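Local coordinates for putative oxidoreductase (Mycobacterium avium, PDB 3QHA), which probably catalyses the NAD(P)-dependent oxidation of a small hydroxy acid, or the reverse reduction, as in the 3-hydroxyisobutyrate dehydrogenase family, by way of a Rossmann-fold domain, at residues 169-174 with 178-183; 110-115 with 126-131; 145-150 with 159-164. All blocks are in the same frame, centred on the assembly; numbering follows the deposited sequence.

Contact 1 (169-174 with 178-183)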
loop_
_atom_site.group_PDB
_atom_site.type_symbol
_atom_site.label_atom_id
_atom_site.label_comp_id
_atom_site.label_asym_id
_atom_site.label_seq_id
_atom_site.Cartn_x
_atom_site.Cartn_y
_atom_site.Cartn_z
ATOM N N ILE B 169 11.501 -12.656 10.097
ATOM C CA ILE B 169 10.470 -13.659 10.315
ATOM C C ILE B 169 11.054 -15.051 10.122
ATOM O O ILE B 169 11.724 -15.318 9.120
ATOM C CB ILE B 169 9.289 -13.500 9.325
ATOM C CG1 ILE B 169 8.697 -12.088 9.387
ATOM C CG2 ILE B 169 8.213 -14.537 9.610
ATOM C CD1 ILE B 169 8.170 -11.682 10.757
ATOM N N HIS B 170 10.800 -15.928 11.090
ATOM C CA HIS B 170 11.072 -17.347 10.930
ATOM C C HIS B 170 9.806 -17.981 10.372
ATOM O O HIS B 170 8.897 -18.363 11.115
ATOM C CB HIS B 170 11.479 -17.995 12.254
ATOM C CG HIS B 170 11.970 -19.401 12.106
ATOM N ND1 HIS B 170 11.943 -20.313 13.137
ATOM C CD2 HIS B 170 12.481 -20.056 11.037
ATOM C CE1 HIS B 170 12.427 -21.466 12.714
ATOM N NE2 HIS B 170 12.760 -21.338 11.443
ATOM N N ALA B 171 9.751 -18.062 9.045
ATOM C CA ALA B 171 8.546 -18.483 8.337
ATOM C C ALA B 171 8.284 -19.973 8.517
ATOM O O ALA B 171 7.143 -20.418 8.423
ATOM C CB ALA B 171 8.660 -18.146 6.862
ATOM N N GLY B 172 9.348 -20.730 8.774
ATOM C CA GLY B 172 9.260 -22.176 8.952
ATOM C C GLY B 172 10.552 -22.871 8.564
ATOM O O GLY B 172 11.636 -22.299 8.679
ATOM N N GLU B 173 10.422 -24.113 8.108
ATOM C CA GLU B 173 11.547 -24.903 7.602
ATOM C C GLU B 173 12.008 -24.349 6.253
ATOM O O GLU B 173 11.369 -23.446 5.711
ATOM C CB GLU B 173 11.126 -26.375 7.472
ATOM C CG GLU B 173 10.898 -27.053 8.814
ATOM C CD GLU B 173 10.542 -28.526 8.691
ATOM O OE1 GLU B 173 9.508 -28.845 8.062
ATOM O OE2 GLU B 173 11.286 -29.366 9.245
ATOM N N PRO B 174 13.125 -24.870 5.710
ATOM C CA PRO B 174 13.556 -24.403 4.394
ATOM C C PRO B 174 12.487 -24.559 3.312
ATOM O O PRO B 174 11.894 -25.628 3.165
ATOM C CB PRO B 174 14.775 -25.276 4.107
ATOM C CG PRO B 174 15.357 -25.497 5.454
ATOM C CD PRO B 174 14.159 -25.716 6.335
ATOM N N THR B 178 10.560 -18.705 1.025
ATOM C CA THR B 178 10.183 -18.505 -0.369
ATOM C C THR B 178 8.676 -18.340 -0.483
ATOM O O THR B 178 8.193 -17.400 -1.104
ATOM C CB THR B 178 10.613 -19.699 -1.250
ATOM O OG1 THR B 178 12.040 -19.828 -1.224
ATOM C CG2 THR B 178 10.148 -19.508 -2.687
ATOM N N ARG B 179 7.944 -19.253 0.144
ATOM C CA ARG B 179 6.489 -19.266 0.054
ATOM C C ARG B 179 5.825 -18.036 0.686
ATOM O O ARG B 179 4.832 -17.542 0.151
ATOM C CB ARG B 179 5.926 -20.563 0.640
ATOM C CG ARG B 179 6.247 -21.790 -0.217
ATOM C CD ARG B 179 5.469 -23.018 0.221
ATOM N NE ARG B 179 5.853 -23.455 1.562
ATOM C CZ ARG B 179 6.871 -24.271 1.849
ATOM N NH1 ARG B 179 7.653 -24.771 0.892
ATOM N NH2 ARG B 179 7.116 -24.590 3.117
ATOM N N MET B 180 6.360 -17.531 1.800
ATOM C CA MET B 180 5.848 -16.272 2.358
ATOM C C MET B 180 6.135 -15.128 1.383
ATOM O O MET B 180 5.300 -14.242 1.203
ATOM C CB MET B 180 6.441 -15.959 3.738
ATOM C CG MET B 180 5.719 -14.808 4.453
ATOM S SD MET B 180 6.162 -14.574 6.189
ATOM C CE MET B 180 5.402 -16.016 6.932
ATOM N N LYS B 181 7.306 -15.165 0.752
ATOM C CA LYS B 181 7.684 -14.159 -0.243
ATOM C C LYS B 181 6.755 -14.174 -1.455
ATOM O O LYS B 181 6.385 -13.115 -1.967
ATOM C CB LYS B 181 9.131 -14.363 -0.700
ATOM N N LEU B 182 6.379 -15.367 -1.914
ATOM C CA LEU B 182 5.451 -15.492 -3.039
ATOM C C LEU B 182 4.092 -14.876 -2.710
ATOM O O LEU B 182 3.502 -14.190 -3.546
ATOM C CB LEU B 182 5.286 -16.955 -3.463
ATOM C CG LEU B 182 6.516 -17.588 -4.125
ATOM C CD1 LEU B 182 6.225 -19.019 -4.550
ATOM C CD2 LEU B 182 6.986 -16.766 -5.319
ATOM N N ALA B 183 3.604 -15.110 -1.495
ATOM C CA ALA B 183 2.350 -14.505 -1.057
ATOM C C ALA B 183 2.497 -12.988 -0.982
ATOM O O ALA B 183 1.620 -12.249 -1.441
ATOM C CB ALA B 183 1.925 -15.065 0.289
#
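Met180 lays its thioether against Ile169 and Ala171 where the last strand of the Rossmann-type sheet, 165-172, turns into the long helix 176-204 that follows it. The whole tight part of the contact rests on these three side chains, with one methionine filling the angle between the sheet edge and the helix. CG of Met180 stands anti to the backbone N (chi1 -169°) and the next bond is also extended, which carries the sulfur straight out toward the strand. The chain then bends at chi3 (-71°), swinging the terminal methyl along the strand. Met180 SD thus lies 4.0 Å from Ile169 CG2, the two side chains crossing at about a right angle. Ile169 presents this branch methyl and not its longer CG1 arm. The second subunit also packs on this corner, Arg214 of that chain against Ile169 and Asp208 of that chain against Met180.

Toward the connecting turn the contact opens out. The chain leaves the strand through Gly172, and Glu173 lies on the exposed side with its carboxylate directed outward. Arg179 curls over the same side, yet Glu173 OE1 and Arg179 NH2 remain 6.9 Å apart, too far for a salt bridge, so any attraction between these opposite charges is probably weak; a long, weak ion pair links Arg179 to Asp109 instead. At the packed end the bent thioether finishes with Met180 CE 3.9 Å from Ala171 CB.

Contact 2 (110-115 with 126-131)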
loop_
_atom_site.group_PDB
_atom_site.type_symbol
_atom_site.label_atom_id
_atom_site.label_comp_id
_atom_site.label_asym_id
_atom_site.label_seq_id
_atom_site.Cartn_x
_atom_site.Cartn_y
_atom_site.Cartn_z
ATOM N N THR B 110 10.784 -25.337 -4.167
ATOM C CA THR B 110 11.426 -26.656 -4.144
ATOM C C THR B 110 12.955 -26.580 -4.255
ATOM O O THR B 110 13.647 -27.505 -3.836
ATOM C CB THR B 110 10.868 -27.595 -5.237
ATOM O OG1 THR B 110 10.638 -26.855 -6.441
ATOM C CG2 THR B 110 9.559 -28.230 -4.778
ATOM N N THR B 111 13.482 -25.485 -4.803
ATOM C CA THR B 111 14.933 -25.310 -4.929
ATOM C C THR B 111 15.620 -25.293 -3.566
ATOM O O THR B 111 16.664 -25.920 -3.386
ATOM C CB THR B 111 15.292 -24.014 -5.690
ATOM O OG1 THR B 111 14.898 -24.141 -7.060
ATOM C CG2 THR B 111 16.788 -23.737 -5.627
ATOM N N ALA B 112 15.025 -24.579 -2.614
ATOM C CA ALA B 112 15.583 -24.472 -1.264
ATOM C C ALA B 112 15.628 -25.831 -0.575
ATOM O O ALA B 112 16.631 -26.189 0.040
ATOM C CB ALA B 112 14.778 -23.480 -0.428
ATOM N N VAL B 113 14.533 -26.577 -0.687
ATOM C CA VAL B 113 14.440 -27.928 -0.129
ATOM C C VAL B 113 15.488 -28.863 -0.739
ATOM O O VAL B 113 16.155 -29.607 -0.017
ATOM C CB VAL B 113 13.031 -28.533 -0.349
ATOM C CG1 VAL B 113 12.981 -29.978 0.131
ATOM C CG2 VAL B 113 11.972 -27.699 0.363
ATOM N N GLU B 114 15.628 -28.817 -2.063
ATOM C CA GLU B 114 16.575 -29.679 -2.781
ATOM C C GLU B 114 18.017 -29.473 -2.337
ATOM O O GLU B 114 18.715 -30.436 -2.011
ATOM C CB GLU B 114 16.495 -29.438 -4.288
ATOM C CG GLU B 114 15.336 -30.127 -4.970
ATOM C CD GLU B 114 15.384 -29.970 -6.478
ATOM O OE1 GLU B 114 14.405 -29.448 -7.052
ATOM O OE2 GLU B 114 16.406 -30.359 -7.087
ATOM N N LEU B 115 18.460 -28.220 -2.342
ATOM C CA LEU B 115 19.829 -27.892 -1.957
ATOM C C LEU B 115 20.075 -28.248 -0.489
ATOM O O LEU B 115 21.168 -28.681 -0.129
ATOM C CB LEU B 115 20.134 -26.414 -2.224
ATOM C CG LEU B 115 20.094 -25.981 -3.696
ATOM C CD1 LEU B 115 20.187 -24.467 -3.814
ATOM C CD2 LEU B 115 21.205 -26.650 -4.501
ATOM N N ILE B 126 21.424 -24.869 4.532
ATOM C CA ILE B 126 20.781 -23.960 3.583
ATOM C C ILE B 126 19.619 -23.239 4.254
ATOM O O ILE B 126 18.855 -23.840 5.015
ATOM C CB ILE B 126 20.235 -24.708 2.347
ATOM C CG1 ILE B 126 21.368 -25.064 1.382
ATOM C CG2 ILE B 126 19.193 -23.859 1.613
ATOM C CD1 ILE B 126 21.946 -23.870 0.636
ATOM N N VAL B 127 19.504 -21.948 3.956
ATOM C CA VAL B 127 18.401 -21.120 4.411
ATOM C C VAL B 127 17.898 -20.279 3.230
ATOM O O VAL B 127 18.697 -19.638 2.544
ATOM C CB VAL B 127 18.865 -20.186 5.546
ATOM C CG1 VAL B 127 17.901 -19.018 5.722
ATOM C CG2 VAL B 127 19.032 -20.968 6.850
ATOM N N ASP B 128 16.591 -20.296 2.976
ATOM C CA ASP B 128 16.004 -19.356 2.016
ATOM C C ASP B 128 15.488 -18.153 2.791
ATOM O O ASP B 128 14.635 -18.285 3.670
ATOM C CB ASP B 128 14.911 -19.987 1.134
ATOM C CG ASP B 128 13.824 -20.683 1.927
ATOM O OD1 ASP B 128 14.120 -21.215 3.015
ATOM O OD2 ASP B 128 12.671 -20.715 1.446
ATOM N N ALA B 129 16.042 -16.987 2.475
ATOM C CA ALA B 129 15.777 -15.767 3.221
ATOM C C ALA B 129 15.527 -14.610 2.262
ATOM O O ALA B 129 16.275 -13.630 2.267
ATOM C CB ALA B 129 16.955 -15.451 4.146
ATOM N N PRO B 130 14.472 -14.719 1.431
ATOM C CA PRO B 130 14.119 -13.598 0.566
ATOM C C PRO B 130 13.871 -12.323 1.363
ATOM O O PRO B 130 13.482 -12.383 2.533
ATOM C CB PRO B 130 12.830 -14.069 -0.124
ATOM C CG PRO B 130 12.319 -15.193 0.721
ATOM C CD PRO B 130 13.555 -15.855 1.236
ATOM N N VAL B 131 14.103 -11.183 0.718
ATOM C CA VAL B 131 13.997 -9.883 1.365
ATOM C C VAL B 131 12.996 -8.965 0.660
ATOM O O VAL B 131 12.539 -9.249 -0.453
ATOM C CB VAL B 131 15.372 -9.188 1.436
ATOM C CG1 VAL B 131 16.370 -10.064 2.184
ATOM C CG2 VAL B 131 15.883 -8.853 0.034
#
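Ile126 gives up the most surface here, with Ala112 and Leu115 next, and these three show how a helix is seated on a sheet by small and branched groups. The two branches of Ile126 divide the work. With CG1 beside its own backbone N (chi1 -77°), that arm runs under the end of the helical segment, where Ile126 CG1 lies 4.0 Å from Leu115 CB and 3.9 Å from the carbonyl carbon Leu115 C. The shorter branch meets the backbone three residues earlier, Ile126 CG2 being 3.8 Å from Ala112 O. This is the second half of a beta-alpha-beta crossover, strand 100-103, helix 109-119 and strand 125-132, and the helix runs nearly antiparallel to the strand after it, at 170° with the axes 8.2 Å apart. Ala112, with a methyl as its entire side chain, sits where the two backbones come closest, across from Asp128. Ala112 CB rests 3.8 Å from both CB and CG of Asp128, a methyl against the root of a carboxylate. The acid has its polar partners elsewhere: Asp128 OD2 is hydrogen-bonded to Thr178 OG1 and Asp128 OD1 to the backbone N of Gly175, which satisfies both oxygens of this buried group.

Contact 3 (145-150 with 159-164)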
loop_
_atom_site.group_PDB
_atom_site.type_symbol
_atom_site.label_atom_id
_atom_site.label_comp_id
_atom_site.label_asym_id
_atom_site.label_seq_id
_atom_site.Cartn_x
_atom_site.Cartn_y
_atom_site.Cartn_z
ATOM N N THR B 145 13.036 -9.638 6.167
ATOM C CA THR B 145 13.431 -10.916 5.589
ATOM C C THR B 145 12.578 -12.050 6.154
ATOM O O THR B 145 12.235 -12.052 7.334
ATOM C CB THR B 145 14.932 -11.217 5.797
ATOM O OG1 THR B 145 15.280 -12.411 5.085
ATOM C CG2 THR B 145 15.267 -11.379 7.278
ATOM N N MET B 146 12.239 -13.000 5.289
ATOM C CA MET B 146 11.360 -14.108 5.632
ATOM C C MET B 146 12.152 -15.386 5.444
ATOM O O MET B 146 12.493 -15.748 4.323
ATOM C CB MET B 146 10.140 -14.099 4.723
ATOM C CG MET B 146 9.247 -12.890 4.922
ATOM S SD MET B 146 8.324 -12.480 3.431
ATOM C CE MET B 146 9.597 -11.661 2.472
ATOM N N VAL B 147 12.430 -16.069 6.548
ATOM C CA VAL B 147 13.497 -17.060 6.588
ATOM C C VAL B 147 12.965 -18.481 6.757
ATOM O O VAL B 147 12.278 -18.780 7.733
ATOM C CB VAL B 147 14.460 -16.740 7.749
ATOM C CG1 VAL B 147 15.616 -17.725 7.786
ATOM C CG2 VAL B 147 14.972 -15.309 7.627
ATOM N N GLY B 148 13.278 -19.347 5.796
ATOM C CA GLY B 148 13.053 -20.782 5.944
ATOM C C GLY B 148 14.326 -21.422 6.462
ATOM O O GLY B 148 15.367 -21.341 5.812
ATOM N N ALA B 149 14.257 -22.043 7.637
ATOM C CA ALA B 149 15.451 -22.591 8.276
ATOM C C ALA B 149 15.108 -23.574 9.384
ATOM O O ALA B 149 14.042 -23.483 9.996
ATOM C CB ALA B 149 16.305 -21.464 8.836
ATOM N N ASP B 150 16.019 -24.512 9.634
ATOM C CA ASP B 150 15.927 -25.369 10.812
ATOM C C ASP B 150 16.134 -24.508 12.055
ATOM O O ASP B 150 16.900 -23.541 12.025
ATOM C CB ASP B 150 16.956 -26.504 10.755
ATOM C CG ASP B 150 16.641 -27.528 9.672
ATOM O OD1 ASP B 150 15.443 -27.785 9.410
ATOM O OD2 ASP B 150 17.592 -28.085 9.083
ATOM N N PRO B 159 21.090 -13.077 15.207
ATOM C CA PRO B 159 21.810 -11.839 15.524
ATOM C C PRO B 159 22.456 -11.177 14.303
ATOM O O PRO B 159 22.448 -9.951 14.197
ATOM C CB PRO B 159 22.877 -12.304 16.521
ATOM C CG PRO B 159 22.264 -13.479 17.189
ATOM C CD PRO B 159 21.487 -14.179 16.104
ATOM N N ALA B 160 22.995 -11.984 13.393
ATOM C CA ALA B 160 23.593 -11.478 12.160
ATOM C C ALA B 160 22.543 -10.813 11.266
ATOM O O ALA B 160 22.763 -9.717 10.747
ATOM C CB ALA B 160 24.291 -12.609 11.406
ATOM N N PHE B 161 21.408 -11.487 11.099
ATOM C CA PHE B 161 20.298 -10.974 10.293
ATOM C C PHE B 161 19.731 -9.677 10.861
ATOM O O PHE B 161 19.403 -8.758 10.107
ATOM C CB PHE B 161 19.180 -12.021 10.188
ATOM C CG PHE B 161 19.412 -13.072 9.129
ATOM C CD1 PHE B 161 20.694 -13.509 8.806
ATOM C CD2 PHE B 161 18.333 -13.651 8.478
ATOM C CE1 PHE B 161 20.890 -14.484 7.834
ATOM C CE2 PHE B 161 18.524 -14.625 7.509
ATOM C CZ PHE B 161 19.805 -15.041 7.186
ATOM N N LYS B 162 19.625 -9.604 12.186
ATOM C CA LYS B 162 19.106 -8.411 12.867
ATOM C C LYS B 162 19.913 -7.140 12.567
ATOM O O LYS B 162 19.385 -6.032 12.668
ATOM C CB LYS B 162 19.053 -8.640 14.381
ATOM N N HIS B 163 21.181 -7.304 12.200
ATOM C CA HIS B 163 22.048 -6.177 11.861
ATOM C C HIS B 163 21.619 -5.458 10.578
ATOM O O HIS B 163 21.724 -4.233 10.491
ATOM C CB HIS B 163 23.501 -6.648 11.732
ATOM C CG HIS B 163 24.423 -5.620 11.157
ATOM N ND1 HIS B 163 24.792 -4.483 11.843
ATOM C CD2 HIS B 163 25.051 -5.558 9.959
ATOM C CE1 HIS B 163 25.609 -3.765 11.092
ATOM N NE2 HIS B 163 25.783 -4.396 9.944
ATOM N N TRP B 164 21.147 -6.217 9.589
ATOM C CA TRP B 164 20.753 -5.648 8.292
ATOM C C TRP B 164 19.250 -5.737 8.004
ATOM O O TRP B 164 18.774 -5.195 7.000
ATOM C CB TRP B 164 21.545 -6.298 7.149
ATOM C CG TRP B 164 21.452 -7.796 7.090
ATOM C CD1 TRP B 164 22.354 -8.690 7.590
ATOM C CD2 TRP B 164 20.406 -8.575 6.491
ATOM N NE1 TRP B 164 21.937 -9.975 7.343
ATOM C CE2 TRP B 164 20.744 -9.933 6.670
ATOM C CE3 TRP B 164 19.215 -8.258 5.825
ATOM C CZ2 TRP B 164 19.934 -10.975 6.212
ATOM C CZ3 TRP B 164 18.410 -9.298 5.365
ATOM C CH2 TRP B 164 18.776 -10.639 5.562
#
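Phe161 and Trp164, three residues apart, reach down to Thr145 and Val147 on the strand, an instance of aromatic rings filling the space between a sheet and a covering helix. Their rotamers differ, and each brings its ring to the strand in its own way. Phe161 has CG beside its backbone N and anti to the carbonyl carbon (chi1 -82°), which drops the ring straight toward the strand. There Val147 CG2 comes in at the ring edge, near its plane, 3.6 Å from Phe161 CE2. Thr145 CG2 lies obliquely to the same ring, 4.0 Å from Phe161 CD2.

Trp164 takes the less common setting, with CG between the backbone N and the carbonyl carbon (chi1 55°). This sends the indole across the helix, so that Trp164 CZ2 sits 3.6 Å above the plane of the Phe161 ring, over its centre. The far corner of the indole then meets the strand, Trp164 CH2 lying 3.9 Å from Thr145 CB.

In Thr145, OG1 stands anti to the backbone N (chi1 -174°) and is hydrogen-bonded to Pro130 O on the adjacent strand 125-132, while the methyl touches both rings. OG1 itself also packs against the indole, 3.9 Å from Trp164 CH2. The layer belongs to the beta-alpha-beta unit of strand 143-148, helix 151-164 and strand 165-172. The chemistry implies that these two segments meet by largely apolar packing of methyl against ring, while the hydrogen bond of the buried threonine hydroxyl is spent inside the sheet.

Read from the N terminus, the three contacts follow in series, without nesting or crossing. Contact 2 closes first, returning helix 109-119 to strand 125-132. Contact 3 closes next, bringing helix 151-164 back over strand 143-148, and contact 1 closes last and with the shortest loop, at the entry into helix 176-204. All three reach one sheet, in which strands 125-132, 143-148 and 165-172 are successive neighbours. Backbone bonds join them: Asp128 O to Gly148 N between contacts 2 and 3, Ile169 O to Val147 N between contacts 3 and 1. The start of the long helix also meets contact 2 directly, Lys181 CB packing on Pro130 CG.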